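Probable transcriptional repressor protein (Mycobacterium tuberculosis, PDB 4FX0) is a redox-dependent transcription factor of the MarR family that probably represses genes by binding DNA through a winged helix-turn-helix. Local coordinates at residues 11-14 and 15-19; 66-69 and 70-73; 110-113 and 114-118. One frame throughout, in Å; residues are numbered along the deposited sequence.

Interaction 1 of 3, residues 11-14 and 15-19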
ATOM      1  N   THR B  11       3.743   6.712   4.034  1.00 54.05           N
ATOM      2  CA  THR B  11       3.289   6.243   2.731  1.00 60.00           C
ATOM      3  C   THR B  11       2.331   5.068   2.894  1.00 61.56           C
ATOM      4  O   THR B  11       1.299   4.997   2.225  1.00 49.24           O
ATOM      5  CB  THR B  11       4.466   5.818   1.835  1.00 51.48           C
ATOM      6  OG1 THR B  11       5.471   6.839   1.843  1.00 45.97           O
ATOM      7  CG2 THR B  11       3.988   5.587   0.408  1.00 44.32           C
ATOM      8  N   ARG B  12       2.683   4.149   3.788  1.00 62.91           N
ATOM      9  CA  ARG B  12       1.841   2.998   4.088  1.00 63.76           C
ATOM     10  C   ARG B  12       0.484   3.454   4.617  1.00 57.78           C
ATOM     11  O   ARG B  12      -0.562   3.054   4.105  1.00 51.83           O
ATOM     12  CB  ARG B  12       2.536   2.094   5.110  1.00 71.58           C
ATOM     13  CG  ARG B  12       1.704   0.918   5.597  1.00 78.32           C
ATOM     14  CD  ARG B  12       2.540   0.000   6.477  1.00 84.95           C
ATOM     15  NE  ARG B  12       3.184   0.732   7.565  1.00104.14           N
ATOM     16  CZ  ARG B  12       4.198   0.264   8.286  1.00 96.25           C
ATOM     17  NH1 ARG B  12       4.695  -0.940   8.034  1.00 98.57           N
ATOM     18  NH2 ARG B  12       4.720   1.004   9.254  1.00 78.82           N
ATOM     19  N   ARG B  13       0.518   4.298   5.643  1.00 70.27           N
ATOM     20  CA  ARG B  13      -0.690   4.857   6.240  1.00 65.11           C
ATOM     21  C   ARG B  13      -1.549   5.565   5.196  1.00 58.83           C
ATOM     22  O   ARG B  13      -2.765   5.365   5.134  1.00 55.83           O
ATOM     23  CB  ARG B  13      -0.308   5.820   7.366  1.00 78.88           C
ATOM     24  CG  ARG B  13      -1.464   6.607   7.961  1.00 92.30           C
ATOM     25  CD  ARG B  13      -1.027   7.318   9.235  1.00109.66           C
ATOM     26  NE  ARG B  13      -2.020   8.280   9.704  1.00121.46           N
ATOM     27  CZ  ARG B  13      -3.102   7.958  10.406  1.00128.17           C
ATOM     28  NH1 ARG B  13      -3.341   6.692  10.720  1.00130.09           N
ATOM     29  NH2 ARG B  13      -3.947   8.904  10.791  1.00126.87           N
ATOM     30  N   ALA B  14      -0.908   6.388   4.372  1.00 48.62           N
ATOM     31  CA  ALA B  14      -1.596   7.095   3.298  1.00 50.67           C
ATOM     32  C   ALA B  14      -2.262   6.124   2.328  1.00 49.07           C
ATOM     33  O   ALA B  14      -3.480   6.148   2.152  1.00 60.94           O
ATOM     34  CB  ALA B  14      -0.625   8.001   2.555  1.00 51.14           C
ATOM     35  N   ALA B  15      -1.454   5.271   1.704  1.00 45.10           N
ATOM     36  CA  ALA B  15      -1.951   4.318   0.714  1.00 43.97           C
ATOM     37  C   ALA B  15      -3.186   3.581   1.213  1.00 55.38           C
ATOM     38  O   ALA B  15      -4.145   3.382   0.469  1.00 63.92           O
ATOM     39  CB  ALA B  15      -0.860   3.329   0.338  1.00 49.78           C
ATOM     40  N   ARG B  16      -3.156   3.178   2.479  1.00 57.90           N
ATOM     41  CA  ARG B  16      -4.278   2.468   3.077  1.00 48.85           C
ATOM     42  C   ARG B  16      -5.529   3.338   3.105  1.00 48.16           C
ATOM     43  O   ARG B  16      -6.597   2.916   2.665  1.00 69.56           O
ATOM     44  CB  ARG B  16      -3.923   1.988   4.484  1.00 57.62           C
ATOM     45  CG  ARG B  16      -5.098   1.408   5.243  1.00 67.29           C
ATOM     46  CD  ARG B  16      -4.643   0.707   6.507  1.00 77.95           C
ATOM     47  NE  ARG B  16      -5.744   0.513   7.446  1.00 99.42           N
ATOM     48  CZ  ARG B  16      -6.716  -0.379   7.284  1.00105.63           C
ATOM     49  NH1 ARG B  16      -6.734  -1.160   6.213  1.00107.01           N
ATOM     50  NH2 ARG B  16      -7.676  -0.484   8.194  1.00105.09           N
ATOM     51  N   GLN B  17      -5.393   4.556   3.620  1.00 52.62           N
ATOM     52  CA  GLN B  17      -6.502   5.505   3.631  1.00 50.63           C
ATOM     53  C   GLN B  17      -7.046   5.708   2.221  1.00 53.68           C
ATOM     54  O   GLN B  17      -8.256   5.832   2.024  1.00 61.38           O
ATOM     55  CB  GLN B  17      -6.059   6.844   4.221  1.00 57.90           C
ATOM     56  CG  GLN B  17      -5.710   6.790   5.697  1.00 54.52           C
ATOM     57  CD  GLN B  17      -4.931   8.007   6.147  1.00 77.28           C
ATOM     58  OE1 GLN B  17      -4.121   8.551   5.396  1.00 77.16           O
ATOM     59  NE2 GLN B  17      -5.175   8.447   7.377  1.00 87.58           N
ATOM     60  N   LEU B  18      -6.145   5.741   1.243  1.00 54.08           N
ATOM     61  CA  LEU B  18      -6.533   5.867  -0.159  1.00 49.53           C
ATOM     62  C   LEU B  18      -7.331   4.652  -0.613  1.00 49.69           C
ATOM     63  O   LEU B  18      -8.357   4.784  -1.286  1.00 47.99           O
ATOM     64  CB  LEU B  18      -5.297   6.044  -1.043  1.00 47.47           C
ATOM     65  CG  LEU B  18      -4.594   7.399  -0.948  1.00 56.58           C
ATOM     66  CD1 LEU B  18      -3.195   7.330  -1.539  1.00 62.89           C
ATOM     67  CD2 LEU B  18      -5.422   8.476  -1.632  1.00 57.51           C
ATOM     68  N   GLY B  19      -6.854   3.467  -0.245  1.00 44.82           N
ATOM     69  CA  GLY B  19      -7.552   2.237  -0.562  1.00 44.71           C
ATOM     70  C   GLY B  19      -8.975   2.258  -0.038  1.00 51.22           C
ATOM     71  O   GLY B  19      -9.905   1.831  -0.720  1.00 55.00           O
TER

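Interaction 2 of 3, residues 66-69 and 70-73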
ATOM      1  N   ARG B  66       1.476 -11.716  -4.756  1.00 71.82           N
ATOM      2  CA  ARG B  66       0.906 -12.778  -5.577  1.00 77.23           C
ATOM      3  C   ARG B  66      -0.329 -13.388  -4.924  1.00 85.32           C
ATOM      4  O   ARG B  66      -1.381 -13.503  -5.552  1.00 88.16           O
ATOM      5  CB  ARG B  66       1.944 -13.867  -5.867  1.00 85.65           C
ATOM      6  CG  ARG B  66       2.436 -13.873  -7.307  1.00 95.22           C
ATOM      7  CD  ARG B  66       3.429 -14.997  -7.576  1.00111.80           C
ATOM      8  NE  ARG B  66       2.802 -16.317  -7.577  1.00128.89           N
ATOM      9  CZ  ARG B  66       3.237 -17.348  -8.295  1.00130.34           C
ATOM     10  NH1 ARG B  66       4.297 -17.211  -9.081  1.00135.59           N
ATOM     11  NH2 ARG B  66       2.609 -18.515  -8.236  1.00120.35           N
ATOM     12  N   THR B  67      -0.195 -13.775  -3.659  1.00 86.27           N
ATOM     13  CA  THR B  67      -1.297 -14.389  -2.927  1.00 90.91           C
ATOM     14  C   THR B  67      -2.542 -13.512  -2.971  1.00 86.99           C
ATOM     15  O   THR B  67      -3.638 -13.983  -3.280  1.00 80.57           O
ATOM     16  CB  THR B  67      -0.917 -14.658  -1.460  1.00 88.45           C
ATOM     17  OG1 THR B  67      -0.497 -13.435  -0.840  1.00 78.26           O
ATOM     18  CG2 THR B  67       0.211 -15.676  -1.382  1.00 83.96           C
ATOM     19  N   THR B  68      -2.366 -12.232  -2.663  1.00 86.52           N
ATOM     20  CA  THR B  68      -3.473 -11.285  -2.672  1.00 85.50           C
ATOM     21  C   THR B  68      -4.074 -11.185  -4.070  1.00 81.53           C
ATOM     22  O   THR B  68      -5.288 -11.298  -4.245  1.00 85.86           O
ATOM     23  CB  THR B  68      -3.023  -9.889  -2.215  1.00 74.77           C
ATOM     24  OG1 THR B  68      -2.266 -10.002  -1.004  1.00 89.58           O
ATOM     25  CG2 THR B  68      -4.227  -8.991  -1.978  1.00 73.07           C
ATOM     26  N   LEU B  69      -3.212 -10.976  -5.059  1.00 69.56           N
ATOM     27  CA  LEU B  69      -3.642 -10.893  -6.448  1.00 65.96           C
ATOM     28  C   LEU B  69      -4.450 -12.120  -6.846  1.00 65.63           C
ATOM     29  O   LEU B  69      -5.603 -12.012  -7.265  1.00 58.22           O
ATOM     30  CB  LEU B  69      -2.434 -10.770  -7.375  1.00 51.64           C
ATOM     31  CG  LEU B  69      -2.784 -10.937  -8.856  1.00 60.72           C
ATOM     32  CD1 LEU B  69      -3.139  -9.594  -9.473  1.00 46.91           C
ATOM     33  CD2 LEU B  69      -1.641 -11.591  -9.610  1.00 56.78           C
ATOM     34  N   THR B  70      -3.827 -13.286  -6.717  1.00 63.70           N
ATOM     35  CA  THR B  70      -4.459 -14.545  -7.087  1.00 59.59           C
ATOM     36  C   THR B  70      -5.823 -14.717  -6.423  1.00 61.96           C
ATOM     37  O   THR B  70      -6.805 -15.044  -7.089  1.00 77.24           O
ATOM     38  CB  THR B  70      -3.564 -15.744  -6.734  1.00 73.12           C
ATOM     39  OG1 THR B  70      -3.239 -15.703  -5.339  1.00 77.89           O
ATOM     40  CG2 THR B  70      -2.280 -15.704  -7.550  1.00 70.36           C
ATOM     41  N   ARG B  71      -5.881 -14.495  -5.113  1.00 65.87           N
ATOM     42  CA  ARG B  71      -7.140 -14.615  -4.384  1.00 68.24           C
ATOM     43  C   ARG B  71      -8.190 -13.679  -4.973  1.00 62.30           C
ATOM     44  O   ARG B  71      -9.347 -14.061  -5.154  1.00 68.94           O
ATOM     45  CB  ARG B  71      -6.942 -14.324  -2.893  1.00 62.50           C
ATOM     46  CG  ARG B  71      -7.778 -13.161  -2.374  1.00 71.08           C
ATOM     47  CD  ARG B  71      -7.811 -13.116  -0.855  1.00 81.77           C
ATOM     48  NE  ARG B  71      -7.048 -11.995  -0.311  1.00 93.16           N
ATOM     49  CZ  ARG B  71      -5.837 -12.104   0.224  1.00107.40           C
ATOM     50  NH1 ARG B  71      -5.243 -13.288   0.293  1.00103.69           N
ATOM     51  NH2 ARG B  71      -5.220 -11.028   0.696  1.00 69.11           N
ATOM     52  N   ASN B  72      -7.777 -12.452  -5.274  1.00 55.33           N
ATOM     53  CA  ASN B  72      -8.671 -11.475  -5.880  1.00 68.43           C
ATOM     54  C   ASN B  72      -9.063 -11.876  -7.292  1.00 57.95           C
ATOM     55  O   ASN B  72     -10.226 -11.788  -7.676  1.00 65.98           O
ATOM     56  CB  ASN B  72      -8.035 -10.085  -5.880  1.00 79.51           C
ATOM     57  CG  ASN B  72      -8.331  -9.314  -4.610  1.00 80.57           C
ATOM     58  OD1 ASN B  72      -9.466  -9.291  -4.136  1.00 82.40           O
ATOM     59  ND2 ASN B  72      -7.307  -8.681  -4.050  1.00 83.51           N
ATOM     60  N   LEU B  73      -8.082 -12.323  -8.066  1.00 52.25           N
ATOM     61  CA  LEU B  73      -8.347 -12.782  -9.419  1.00 61.14           C
ATOM     62  C   LEU B  73      -9.378 -13.905  -9.393  1.00 61.66           C
ATOM     63  O   LEU B  73     -10.205 -14.021 -10.297  1.00 70.01           O
ATOM     64  CB  LEU B  73      -7.061 -13.262 -10.085  1.00 70.42           C
ATOM     65  CG  LEU B  73      -7.100 -13.270 -11.612  1.00 61.91           C
ATOM     66  CD1 LEU B  73      -7.411 -11.876 -12.133  1.00 56.60           C
ATOM     67  CD2 LEU B  73      -5.784 -13.777 -12.174  1.00 49.03           C
TER

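Interaction 3 of 3, residues 110-113 and 114-118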
ATOM      1  N   PRO B 110     -15.762   6.506 -14.000  1.00 65.07           N
ATOM      2  CA  PRO B 110     -16.210   7.820 -13.521  1.00 60.38           C
ATOM      3  C   PRO B 110     -16.137   7.938 -12.001  1.00 51.47           C
ATOM      4  O   PRO B 110     -15.828   9.012 -11.485  1.00 50.45           O
ATOM      5  CB  PRO B 110     -17.667   7.891 -13.994  1.00 64.74           C
ATOM      6  CG  PRO B 110     -18.066   6.474 -14.255  1.00 54.14           C
ATOM      7  CD  PRO B 110     -16.824   5.801 -14.739  1.00 60.67           C
ATOM      8  N   LEU B 111     -16.417   6.844 -11.299  1.00 48.04           N
ATOM      9  CA  LEU B 111     -16.347   6.832  -9.842  1.00 47.45           C
ATOM     10  C   LEU B 111     -14.909   7.017  -9.372  1.00 51.68           C
ATOM     11  O   LEU B 111     -14.641   7.784  -8.447  1.00 57.44           O
ATOM     12  CB  LEU B 111     -16.915   5.526  -9.287  1.00 46.71           C
ATOM     13  CG  LEU B 111     -18.358   5.199  -9.678  1.00 45.12           C
ATOM     14  CD1 LEU B 111     -18.790   3.874  -9.066  1.00 38.89           C
ATOM     15  CD2 LEU B 111     -19.291   6.319  -9.255  1.00 39.08           C
ATOM     16  N   TRP B 112     -13.989   6.303 -10.013  1.00 51.97           N
ATOM     17  CA  TRP B 112     -12.567   6.420  -9.711  1.00 45.02           C
ATOM     18  C   TRP B 112     -12.049   7.801 -10.091  1.00 56.53           C
ATOM     19  O   TRP B 112     -11.171   8.352  -9.427  1.00 54.93           O
ATOM     20  CB  TRP B 112     -11.779   5.344 -10.459  1.00 46.32           C
ATOM     21  CG  TRP B 112     -10.307   5.618 -10.550  1.00 45.48           C
ATOM     22  CD1 TRP B 112      -9.369   5.380  -9.590  1.00 42.60           C
ATOM     23  CD2 TRP B 112      -9.603   6.172 -11.667  1.00 48.27           C
ATOM     24  NE1 TRP B 112      -8.126   5.755 -10.036  1.00 59.17           N
ATOM     25  CE2 TRP B 112      -8.243   6.246 -11.315  1.00 45.11           C
ATOM     26  CE3 TRP B 112      -9.992   6.616 -12.938  1.00 56.40           C
ATOM     27  CZ2 TRP B 112      -7.267   6.744 -12.177  1.00 45.09           C
ATOM     28  CZ3 TRP B 112      -9.022   7.111 -13.796  1.00 55.28           C
ATOM     29  CH2 TRP B 112      -7.677   7.170 -13.411  1.00 46.58           C
ATOM     30  N   ARG B 113     -12.606   8.353 -11.163  1.00 62.66           N
ATOM     31  CA  ARG B 113     -12.183   9.652 -11.671  1.00 67.45           C
ATOM     32  C   ARG B 113     -12.587  10.775 -10.720  1.00 74.00           C
ATOM     33  O   ARG B 113     -11.884  11.779 -10.594  1.00 74.22           O
ATOM     34  CB  ARG B 113     -12.774   9.886 -13.063  1.00 73.14           C
ATOM     35  CG  ARG B 113     -12.081  10.968 -13.871  1.00 86.39           C
ATOM     36  CD  ARG B 113     -12.282  10.734 -15.360  1.00103.39           C
ATOM     37  NE  ARG B 113     -11.634  11.756 -16.176  1.00122.23           N
ATOM     38  CZ  ARG B 113     -11.512  11.690 -17.497  1.00127.22           C
ATOM     39  NH1 ARG B 113     -11.988  10.642 -18.156  1.00131.02           N
ATOM     40  NH2 ARG B 113     -10.908  12.667 -18.161  1.00116.52           N
ATOM     41  N   GLY B 114     -13.719  10.596 -10.047  1.00 74.18           N
ATOM     42  CA  GLY B 114     -14.206  11.577  -9.095  1.00 66.56           C
ATOM     43  C   GLY B 114     -13.374  11.625  -7.828  1.00 69.60           C
ATOM     44  O   GLY B 114     -13.024  12.702  -7.347  1.00 66.06           O
ATOM     45  N   VAL B 115     -13.056  10.454  -7.285  1.00 74.34           N
ATOM     46  CA  VAL B 115     -12.257  10.370  -6.068  1.00 61.46           C
ATOM     47  C   VAL B 115     -10.816  10.805  -6.329  1.00 52.83           C
ATOM     48  O   VAL B 115     -10.189  11.446  -5.487  1.00 47.26           O
ATOM     49  CB  VAL B 115     -12.280   8.947  -5.465  1.00 56.20           C
ATOM     50  CG1 VAL B 115     -11.682   7.942  -6.437  1.00 43.59           C
ATOM     51  CG2 VAL B 115     -11.541   8.920  -4.135  1.00 59.21           C
ATOM     52  N   GLN B 116     -10.301  10.457  -7.506  1.00 54.41           N
ATOM     53  CA  GLN B 116      -8.961  10.861  -7.915  1.00 34.53           C
ATOM     54  C   GLN B 116      -8.840  12.379  -7.914  1.00 57.82           C
ATOM     55  O   GLN B 116      -7.872  12.938  -7.397  1.00 72.95           O
ATOM     56  CB  GLN B 116      -8.654  10.322  -9.314  1.00 41.49           C
ATOM     57  CG  GLN B 116      -7.311  10.759  -9.882  1.00 46.84           C
ATOM     58  CD  GLN B 116      -6.152   9.936  -9.354  1.00 54.64           C
ATOM     59  OE1 GLN B 116      -6.289   9.204  -8.373  1.00 62.05           O
ATOM     60  NE2 GLN B 116      -5.003  10.046 -10.010  1.00 50.57           N
ATOM     61  N   ALA B 117      -9.834  13.042  -8.495  1.00 58.18           N
ATOM     62  CA  ALA B 117      -9.842  14.497  -8.579  1.00 56.61           C
ATOM     63  C   ALA B 117      -9.949  15.133  -7.197  1.00 43.61           C
ATOM     64  O   ALA B 117      -9.286  16.127  -6.908  1.00 40.45           O
ATOM     65  CB  ALA B 117     -10.983  14.967  -9.469  1.00 49.00           C
ATOM     66  N   GLU B 118     -10.786  14.548  -6.347  1.00 50.90           N
ATOM     67  CA  GLU B 118     -11.039  15.088  -5.016  1.00 53.30           C
ATOM     68  C   GLU B 118      -9.829  14.912  -4.102  1.00 61.66           C
ATOM     69  O   GLU B 118      -9.570  15.743  -3.231  1.00 78.25           O
ATOM     70  CB  GLU B 118     -12.272  14.417  -4.403  1.00 71.56           C
ATOM     71  CG  GLU B 118     -12.840  15.129  -3.186  1.00 93.69           C
ATOM     72  CD  GLU B 118     -14.175  14.553  -2.752  1.00107.71           C
ATOM     73  OE1 GLU B 118     -14.672  13.626  -3.427  1.00110.79           O
ATOM     74  OE2 GLU B 118     -14.730  15.029  -1.739  1.00110.11           O
TER

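Interaction 1 of 3, residues 11-14 and 15-19
Arg13 and Gln17 sit one turn apart on helix 7-26, and theirs is the one side-chain pairing of note here. The Arg13 chain runs out extended, with CG anti to the backbone N (chi1 173°). One end of the Gln17 amide lies over one face of the guanidinium, displaced toward its rim. The two planes are turned 53° apart, so this is not a flat stack. Lower down, Gln17 CG packs 3.3 Å from Arg13 O.

The backbone bonds follow the regular helical pattern. Four bonds from residue i+4 to residue i join 15-18 to 11-14. Among them, Ala15 N donates to Thr11 O at 2.8 Å.

Aliphatic carbons also make van der Waals contacts with carbonyl oxygens of the previous turn. Ala15 CB lies 3.3 Å from Thr11 O, and Leu18 CG is 3.5 Å from Ala14 O.

Two polar ends have partners outside the turn. Arg12 NH2 bonds Ser37 OG of the second subunit, while Thr11 OG1 bonds Ala7 O of its own chain. The chemistry implies a helix turn held by its backbone, whose Arg12, Arg13, Arg16 and Gln17 side chains meet the second subunit, Arg12 by a hydrogen bond and the others by packing.

Interaction 2 of 3, residues 66-69 and 70-73
Arg71 folds back over the turn that carries Thr67 and Thr68. Its CB rests 3.3 Å from Thr67 O, the same carbonyl that takes the Arg71 N-H at 2.9 Å. CG comes next, 3.6 Å from Thr68 O. The chain then bends at chi3 (109°), and this brings the guanidinium back alongside Thr68. CZ lies 3.8 Å from Thr68 CA, which sits over one face of the group, toward the rim. At the tip, NH2 meets the methyl CG2 of Thr68 at 3.5 Å. Thr68 and Arg71 lie side by side, in van der Waals contact.

Asn72 also lies beside that methyl, pointing the same way as Thr68, with ND2 3.7 Å from Thr68 CG2. Just before Arg71, Thr70 OG1 stands between its own backbone N and carbonyl carbon (chi1 56°). From there its single proton can reach either Arg66 O or Thr67 O, and the choice is not settled. Thr70 N also donates to Arg66 O, at 2.7 Å.

Helix 66-78 has the place of the recognition helix in a MarR winged helix-turn-helix. Leu69 packs inward on Leu58 and Ala59 of helix 55-62 and on Thr38 of helix 33-45. Thr70 touches Met55, and Asn72 touches Thr34 and Gln35. Strands 82-86 and 93-97 follow in the chain and probably form the wing, as in other MarR proteins.

Interaction 3 of 3, residues 110-113 and 114-118
Trp112 and Gln116 are joined first through the backbone: Gln116 N donates to Trp112 O at 3.0 Å. Gln116 CB sits beside the same oxygen, at 3.2 Å, and Val115 CG1 also packs against it. Val115 has CG1 between its backbone N and carbonyl carbon (chi1 62°), which turns this methyl back toward the preceding turn. Ala117 N bonds Arg113 O at 3.2 Å.

The bonds at the start of the segment are less regular. Gly114 N donates to Pro110 O at 3.0 Å, with a second, weak bond to Leu111 O at 3.4 Å. Val115 N reaches Leu111 O only weakly, at 3.3 Å. The helix is kinked at Pro110, whose nitrogen has no N-H to bond the turn before.

Further out, the Gln116 chain bends at chi2 (81°), and its OE1 comes 4.2 Å from Trp112 NE1. This is no bond, and NE1 has a hydrogen-bond partner elsewhere. Other partners fix the Gln116 amide: OE1 is bonded by Tyr22 OH and by Ala7 N of the second subunit, and NE2 by Glu5 O of the second subunit. The Trp112 ring meets Phe36 and Tyr22 of its own chain and Phe3 of the second subunit, while Val115 packs on Tyr22 and Ala25 of helix 7-26.

Helix 99-119 therefore meets both its own N-terminal helix and the N-terminal stretch of the partner. Such interleaving of terminal segments is characteristic of the MarR dimerisation domain.

In the fold
The three contacts follow one another along the chain, each within a single helix: 7-26, 66-78 and 99-119. None touches another. The centres of interactions 1 and 3 are about 16 Å apart, with nearest atoms about 6 Å apart, and both reach the second subunit. Interaction 2 touches no other chain of the assembly. Its centre is about 19 Å from that of interaction 1 and about 25 Å from that of interaction 3, and it lies across the chain's centre from interaction 3. Interactions 1 and 3 thus belong to the dimer-forming part, and interaction 2 to the helix-turn-helix. This matches the usual MarR division between dimerisation and probable DNA binding.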